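Local coordinates for probable hydrogenase nickel incorporation protein hypB (Methanocaldococcus jannaschii, PDB 2HF9) that binds GTP and probably hydrolyses it slowly, as a homodimer, to support nickel insertion during maturation of [NiFe] hydrogenases, at residues A[148-153]-A[171-176]. Sequence-based numbering, arbitrary orientation.
Sequences STTEGD and INKIDL. With GSP (5'-guanosine-diphosphate-monothiophosphate), chain E; GSP (5'-guanosine-diphosphate-monothiophosphate), chain H.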
ATOM      1  N   SER A 148      -5.720   8.236  -0.743  1.00  9.30           N
ATOM      2  CA  SER A 148      -6.728   8.768   0.152  1.00  9.36           C
ATOM      3  C   SER A 148      -6.119   9.525   1.319  1.00  9.47           C
ATOM      4  O   SER A 148      -4.963   9.293   1.690  1.00  9.21           O
ATOM      5  CB  SER A 148      -7.673   7.659   0.622  1.00  9.28           C
ATOM      6  OG  SER A 148      -7.041   6.806   1.551  1.00  9.64           O
ATOM      7  N   THR A 149      -6.907  10.434   1.889  1.00  9.53           N
ATOM      8  CA  THR A 149      -6.446  11.292   2.982  1.00  9.97           C
ATOM      9  C   THR A 149      -5.916  10.487   4.173  1.00 10.15           C
ATOM     10  O   THR A 149      -4.999  10.930   4.862  1.00 10.34           O
ATOM     11  CB  THR A 149      -7.560  12.255   3.460  1.00 10.11           C
ATOM     12  OG1 THR A 149      -8.642  11.501   4.017  1.00 10.18           O
ATOM     13  CG2 THR A 149      -8.081  13.102   2.292  1.00  9.35           C
ATOM     14  N   THR A 150      -6.475   9.295   4.382  1.00 10.12           N
ATOM     15  CA  THR A 150      -6.157   8.475   5.554  1.00 10.51           C
ATOM     16  C   THR A 150      -4.768   7.828   5.523  1.00 10.84           C
ATOM     17  O   THR A 150      -4.325   7.259   6.524  1.00 10.98           O
ATOM     18  CB  THR A 150      -7.243   7.413   5.830  1.00 10.35           C
ATOM     19  OG1 THR A 150      -7.384   6.541   4.697  1.00 10.28           O
ATOM     20  CG2 THR A 150      -8.571   8.084   6.127  1.00 10.17           C
ATOM     21  N   GLU A 151      -4.098   7.922   4.378  1.00 11.28           N
ATOM     22  CA  GLU A 151      -2.717   7.463   4.229  1.00 11.55           C
ATOM     23  C   GLU A 151      -1.726   8.552   4.668  1.00 11.99           C
ATOM     24  O   GLU A 151      -0.529   8.301   4.792  1.00 11.81           O
ATOM     25  CB  GLU A 151      -2.454   7.049   2.778  1.00 11.63           C
ATOM     26  CG  GLU A 151      -3.259   5.825   2.321  1.00 11.67           C
ATOM     27  CD  GLU A 151      -3.861   5.981   0.929  1.00 12.76           C
ATOM     28  OE1 GLU A 151      -3.276   6.699   0.086  1.00 12.97           O
ATOM     29  OE2 GLU A 151      -4.924   5.373   0.677  1.00 11.76           O
ATOM     30  N   GLY A 152      -2.237   9.757   4.906  1.00 12.54           N
ATOM     31  CA  GLY A 152      -1.399  10.902   5.262  1.00 13.29           C
ATOM     32  C   GLY A 152      -1.221  11.843   4.087  1.00 13.69           C
ATOM     33  O   GLY A 152      -1.280  11.424   2.923  1.00 13.87           O
ATOM     34  N   ASP A 153      -0.994  13.119   4.385  1.00 14.17           N
ATOM     35  CA  ASP A 153      -0.891  14.132   3.334  1.00 14.66           C
ATOM     36  C   ASP A 153       0.502  14.270   2.696  1.00 14.92           C
ATOM     37  O   ASP A 153       0.723  15.177   1.894  1.00 15.09           O
ATOM     38  CB  ASP A 153      -1.435  15.490   3.813  1.00 14.70           C
ATOM     39  CG  ASP A 153      -0.668  16.058   4.993  1.00 14.96           C
ATOM     40  OD1 ASP A 153       0.455  15.592   5.283  1.00 15.75           O
ATOM     41  OD2 ASP A 153      -1.201  16.987   5.629  1.00 15.19           O
ATOM     42  N   ILE A 171      -7.738  12.125  -5.032  1.00  6.85           N
ATOM     43  CA  ILE A 171      -7.498  12.235  -3.602  1.00  6.79           C
ATOM     44  C   ILE A 171      -8.837  11.940  -2.937  1.00  6.52           C
ATOM     45  O   ILE A 171      -9.724  12.806  -2.860  1.00  6.36           O
ATOM     46  CB  ILE A 171      -6.935  13.626  -3.218  1.00  6.80           C
ATOM     47  CG1 ILE A 171      -5.614  13.884  -3.961  1.00  7.62           C
ATOM     48  CG2 ILE A 171      -6.722  13.731  -1.707  1.00  7.34           C
ATOM     49  CD1 ILE A 171      -5.269  15.355  -4.157  1.00  7.48           C
ATOM     50  N   ASN A 172      -8.982  10.690  -2.505  1.00  6.36           N
ATOM     51  CA  ASN A 172     -10.240  10.165  -1.996  1.00  6.35           C
ATOM     52  C   ASN A 172     -10.334  10.311  -0.471  1.00  6.69           C
ATOM     53  O   ASN A 172      -9.349  10.667   0.189  1.00  6.48           O
ATOM     54  CB  ASN A 172     -10.403   8.693  -2.430  1.00  6.34           C
ATOM     55  CG  ASN A 172     -11.796   8.139  -2.163  1.00  6.54           C
ATOM     56  OD1 ASN A 172     -11.945   6.971  -1.776  1.00  8.32           O
ATOM     57  ND2 ASN A 172     -12.818   8.963  -2.361  1.00  5.12           N
ATOM     58  N   LYS A 173     -11.524  10.039   0.068  1.00  6.88           N
ATOM     59  CA  LYS A 173     -11.816  10.108   1.510  1.00  7.42           C
ATOM     60  C   LYS A 173     -11.621  11.513   2.082  1.00  7.86           C
ATOM     61  O   LYS A 173     -11.154  11.665   3.211  1.00  8.09           O
ATOM     62  CB  LYS A 173     -10.991   9.080   2.308  1.00  7.24           C
ATOM     63  CG  LYS A 173     -11.177   7.630   1.871  1.00  7.33           C
ATOM     64  CD  LYS A 173     -10.403   6.672   2.772  1.00  7.49           C
ATOM     65  CE  LYS A 173     -10.243   5.317   2.107  1.00  8.44           C
ATOM     66  NZ  LYS A 173      -9.042   4.596   2.648  1.00 10.25           N
ATOM     67  N   ILE A 174     -11.995  12.537   1.317  1.00  8.40           N
ATOM     68  CA  ILE A 174     -11.842  13.918   1.794  1.00  8.94           C
ATOM     69  C   ILE A 174     -12.703  14.194   3.029  1.00  9.50           C
ATOM     70  O   ILE A 174     -12.417  15.112   3.801  1.00  9.31           O
ATOM     71  CB  ILE A 174     -12.078  14.991   0.683  1.00  9.02           C
ATOM     72  CG1 ILE A 174     -13.516  14.940   0.138  1.00  8.80           C
ATOM     73  CG2 ILE A 174     -11.003  14.869  -0.412  1.00  8.47           C
ATOM     74  CD1 ILE A 174     -13.885  16.116  -0.779  1.00  9.24           C
ATOM     75  N   ASP A 175     -13.732  13.369   3.224  1.00  9.76           N
ATOM     76  CA  ASP A 175     -14.584  13.452   4.409  1.00 10.60           C
ATOM     77  C   ASP A 175     -13.853  13.079   5.708  1.00 11.05           C
ATOM     78  O   ASP A 175     -14.334  13.382   6.800  1.00 11.32           O
ATOM     79  CB  ASP A 175     -15.857  12.615   4.222  1.00 10.30           C
ATOM     80  CG  ASP A 175     -15.569  11.141   3.974  1.00 10.76           C
ATOM     81  OD1 ASP A 175     -15.078  10.789   2.876  1.00 10.57           O
ATOM     82  OD2 ASP A 175     -15.853  10.327   4.877  1.00 10.94           O
ATOM     83  N   LEU A 176     -12.683  12.454   5.583  1.00 11.82           N
ATOM     84  CA  LEU A 176     -11.920  11.986   6.749  1.00 12.62           C
ATOM     85  C   LEU A 176     -10.633  12.779   7.015  1.00 13.30           C
ATOM     86  O   LEU A 176      -9.867  12.432   7.918  1.00 13.18           O
ATOM     87  CB  LEU A 176     -11.584  10.495   6.601  1.00 12.53           C
ATOM     88  CG  LEU A 176     -12.739   9.536   6.309  1.00 12.46           C
ATOM     89  CD1 LEU A 176     -12.219   8.136   6.046  1.00 12.31           C
ATOM     90  CD2 LEU A 176     -13.745   9.529   7.444  1.00 12.76           C
TER
HETATM   91  PG  GSP E 300      -7.992  -2.911  -2.058  1.00 11.07           P
HETATM   92  O3B GSP E 300      -8.801  -1.618  -1.542  1.00  9.62           O
HETATM   93  S1G GSP E 300      -6.325  -2.516  -2.246  1.00 14.64           S
HETATM   94  O2G GSP E 300      -8.173  -3.985  -0.969  1.00 11.12           O
HETATM   95  O3G GSP E 300      -8.611  -3.397  -3.378  1.00 11.07           O
HETATM   96  PB  GSP E 300      -9.573  -0.574  -2.499  1.00  7.54           P
HETATM   97  O1B GSP E 300      -8.624   0.483  -2.907  1.00  6.95           O
HETATM   98  O2B GSP E 300     -10.250  -1.214  -3.642  1.00  6.70           O
HETATM   99  PA  GSP E 300     -12.127  -0.171  -1.161  1.00  8.40           P
HETATM  100  O1A GSP E 300     -13.003   0.258  -2.278  1.00  7.61           O
HETATM  101  O2A GSP E 300     -12.341  -1.598  -0.807  1.00  7.27           O
HETATM  102  O3A GSP E 300     -10.575   0.142  -1.456  1.00  7.92           O
HETATM  103  O5' GSP E 300     -12.376   0.814   0.077  1.00  8.66           O
HETATM  104  C5' GSP E 300     -11.646   0.675   1.280  1.00  9.19           C
HETATM  105  C4' GSP E 300     -12.477   1.187   2.452  1.00  9.10           C
HETATM  106  O4' GSP E 300     -12.592   2.599   2.404  1.00  8.82           O
HETATM  107  C3' GSP E 300     -13.896   0.643   2.468  1.00  9.46           C
HETATM  108  O3' GSP E 300     -14.201   0.397   3.822  1.00 10.23           O
HETATM  109  C2' GSP E 300     -14.738   1.782   1.938  1.00  9.52           C
HETATM  110  O2' GSP E 300     -16.030   1.790   2.485  1.00 11.22           O
HETATM  111  C1' GSP E 300     -13.956   2.993   2.406  1.00  8.75           C
HETATM  112  N9  GSP E 300     -14.038   4.200   1.569  1.00  8.24           N
HETATM  113  C8  GSP E 300     -13.721   4.340   0.240  1.00  8.37           C
HETATM  114  N7  GSP E 300     -13.893   5.638  -0.095  1.00  8.78           N
HETATM  115  C5  GSP E 300     -14.296   6.325   0.999  1.00  8.34           C
HETATM  116  C6  GSP E 300     -14.608   7.667   1.215  1.00  8.74           C
HETATM  117  O6  GSP E 300     -14.535   8.479   0.295  1.00  7.63           O
HETATM  118  N1  GSP E 300     -14.991   8.077   2.480  1.00  8.29           N
HETATM  119  C2  GSP E 300     -15.072   7.162   3.517  1.00  8.22           C
HETATM  120  N2  GSP E 300     -15.448   7.559   4.728  1.00  8.01           N
HETATM  121  N3  GSP E 300     -14.759   5.833   3.299  1.00  8.10           N
HETATM  122  C4  GSP E 300     -14.377   5.429   2.056  1.00  8.28           C
HETATM  123  PG  GSP H 300       4.302   5.575   5.251  1.00 12.52           P
HETATM  124  O3B GSP H 300       3.157   5.841   6.351  1.00  9.32           O
HETATM  125  S1G GSP H 300       4.050   4.086   4.421  1.00 14.52           S
HETATM  126  O2G GSP H 300       4.227   6.774   4.285  1.00 11.48           O
HETATM  127  O3G GSP H 300       5.669   5.563   5.947  1.00 11.52           O
HETATM  128  PB  GSP H 300       3.185   5.320   7.877  1.00  9.26           P
HETATM  129  O1B GSP H 300       2.699   3.925   7.895  1.00  9.44           O
HETATM  130  O2B GSP H 300       4.488   5.506   8.540  1.00  8.32           O
HETATM  131  PA  GSP H 300       2.173   7.593   9.351  1.00 10.14           P
HETATM  132  O1A GSP H 300       2.739   7.375  10.698  1.00  9.15           O
HETATM  133  O2A GSP H 300       2.927   8.611   8.579  1.00  8.61           O
HETATM  134  O3A GSP H 300       2.020   6.201   8.561  1.00  8.94           O
HETATM  135  O5' GSP H 300       0.624   7.999   9.505  1.00 10.13           O
HETATM  136  C5' GSP H 300      -0.156   8.336   8.374  1.00 10.49           C
HETATM  137  C4' GSP H 300      -1.290   9.257   8.815  1.00 10.87           C
HETATM  138  O4' GSP H 300      -2.198   8.543   9.640  1.00 10.12           O
HETATM  139  C3' GSP H 300      -0.784  10.425   9.646  1.00 11.45           C
HETATM  140  O3' GSP H 300      -1.497  11.568   9.238  1.00 12.94           O
HETATM  141  C2' GSP H 300      -1.141  10.066  11.074  1.00 11.22           C
HETATM  142  O2' GSP H 300      -1.414  11.213  11.838  1.00 12.60           O
HETATM  143  C1' GSP H 300      -2.379   9.210  10.877  1.00 10.02           C
HETATM  144  N9  GSP H 300      -2.632   8.209  11.928  1.00 10.21           N
HETATM  145  C8  GSP H 300      -1.820   7.182  12.345  1.00 10.03           C
HETATM  146  N7  GSP H 300      -2.476   6.495  13.311  1.00 10.18           N
HETATM  147  C5  GSP H 300      -3.691   7.058  13.504  1.00 10.09           C
HETATM  148  C6  GSP H 300      -4.760   6.765  14.352  1.00  9.98           C
HETATM  149  O6  GSP H 300      -4.703   5.824  15.138  1.00  9.35           O
HETATM  150  N1  GSP H 300      -5.899   7.545  14.308  1.00  9.76           N
HETATM  151  C2  GSP H 300      -5.981   8.612  13.432  1.00 10.36           C
HETATM  152  N2  GSP H 300      -7.071   9.366  13.387  1.00  9.53           N
HETATM  153  N3  GSP H 300      -4.920   8.897  12.595  1.00  9.98           N
HETATM  154  C4  GSP H 300      -3.799   8.132  12.631  1.00  9.85           C
HETATM  155  O   HOH W   1      -6.052   3.689   2.300  1.00  8.45           O
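The NKxD guanine-specificity motif of the G domain, N172 to D175, begins where the end of strand 168-172 lies beside the end of strand 142-148, S148 pairing in parallel with N172. T149 N donates to N172 O at 3.0 Å, and T149 OG1, held between its backbone N and carbonyl carbon (chi1 64°), reaches K173 O at 2.6 Å from above the carbonyl plane. L176 N meets the same oxygen from the opposite face, and the two donors grip it between them. The K173 chain runs extended beyond CG and crosses T150 at about a right angle, with CG 3.5 Å from C5 of the guanine of the chain E GSP, while NZ donates to S148 OG at 3.2 Å. That hydroxyl in turn donates to E151 OE2 at 2.7 Å. NZ also bonds G48 O of the P-loop and T150 O of the second subunit; an alanine at K173 would probably leave S148 OG and both carbonyls without this donor and uncover one side of the base. T150 CG2 packs on L176 CD1 at 3.6 Å. D175 accepts from N1 of the same guanine through OD1 at 2.7 Å and from N2 through OD2 at 2.8 Å, the paired recognition characteristic of the NKxD motif in P-loop GTPases.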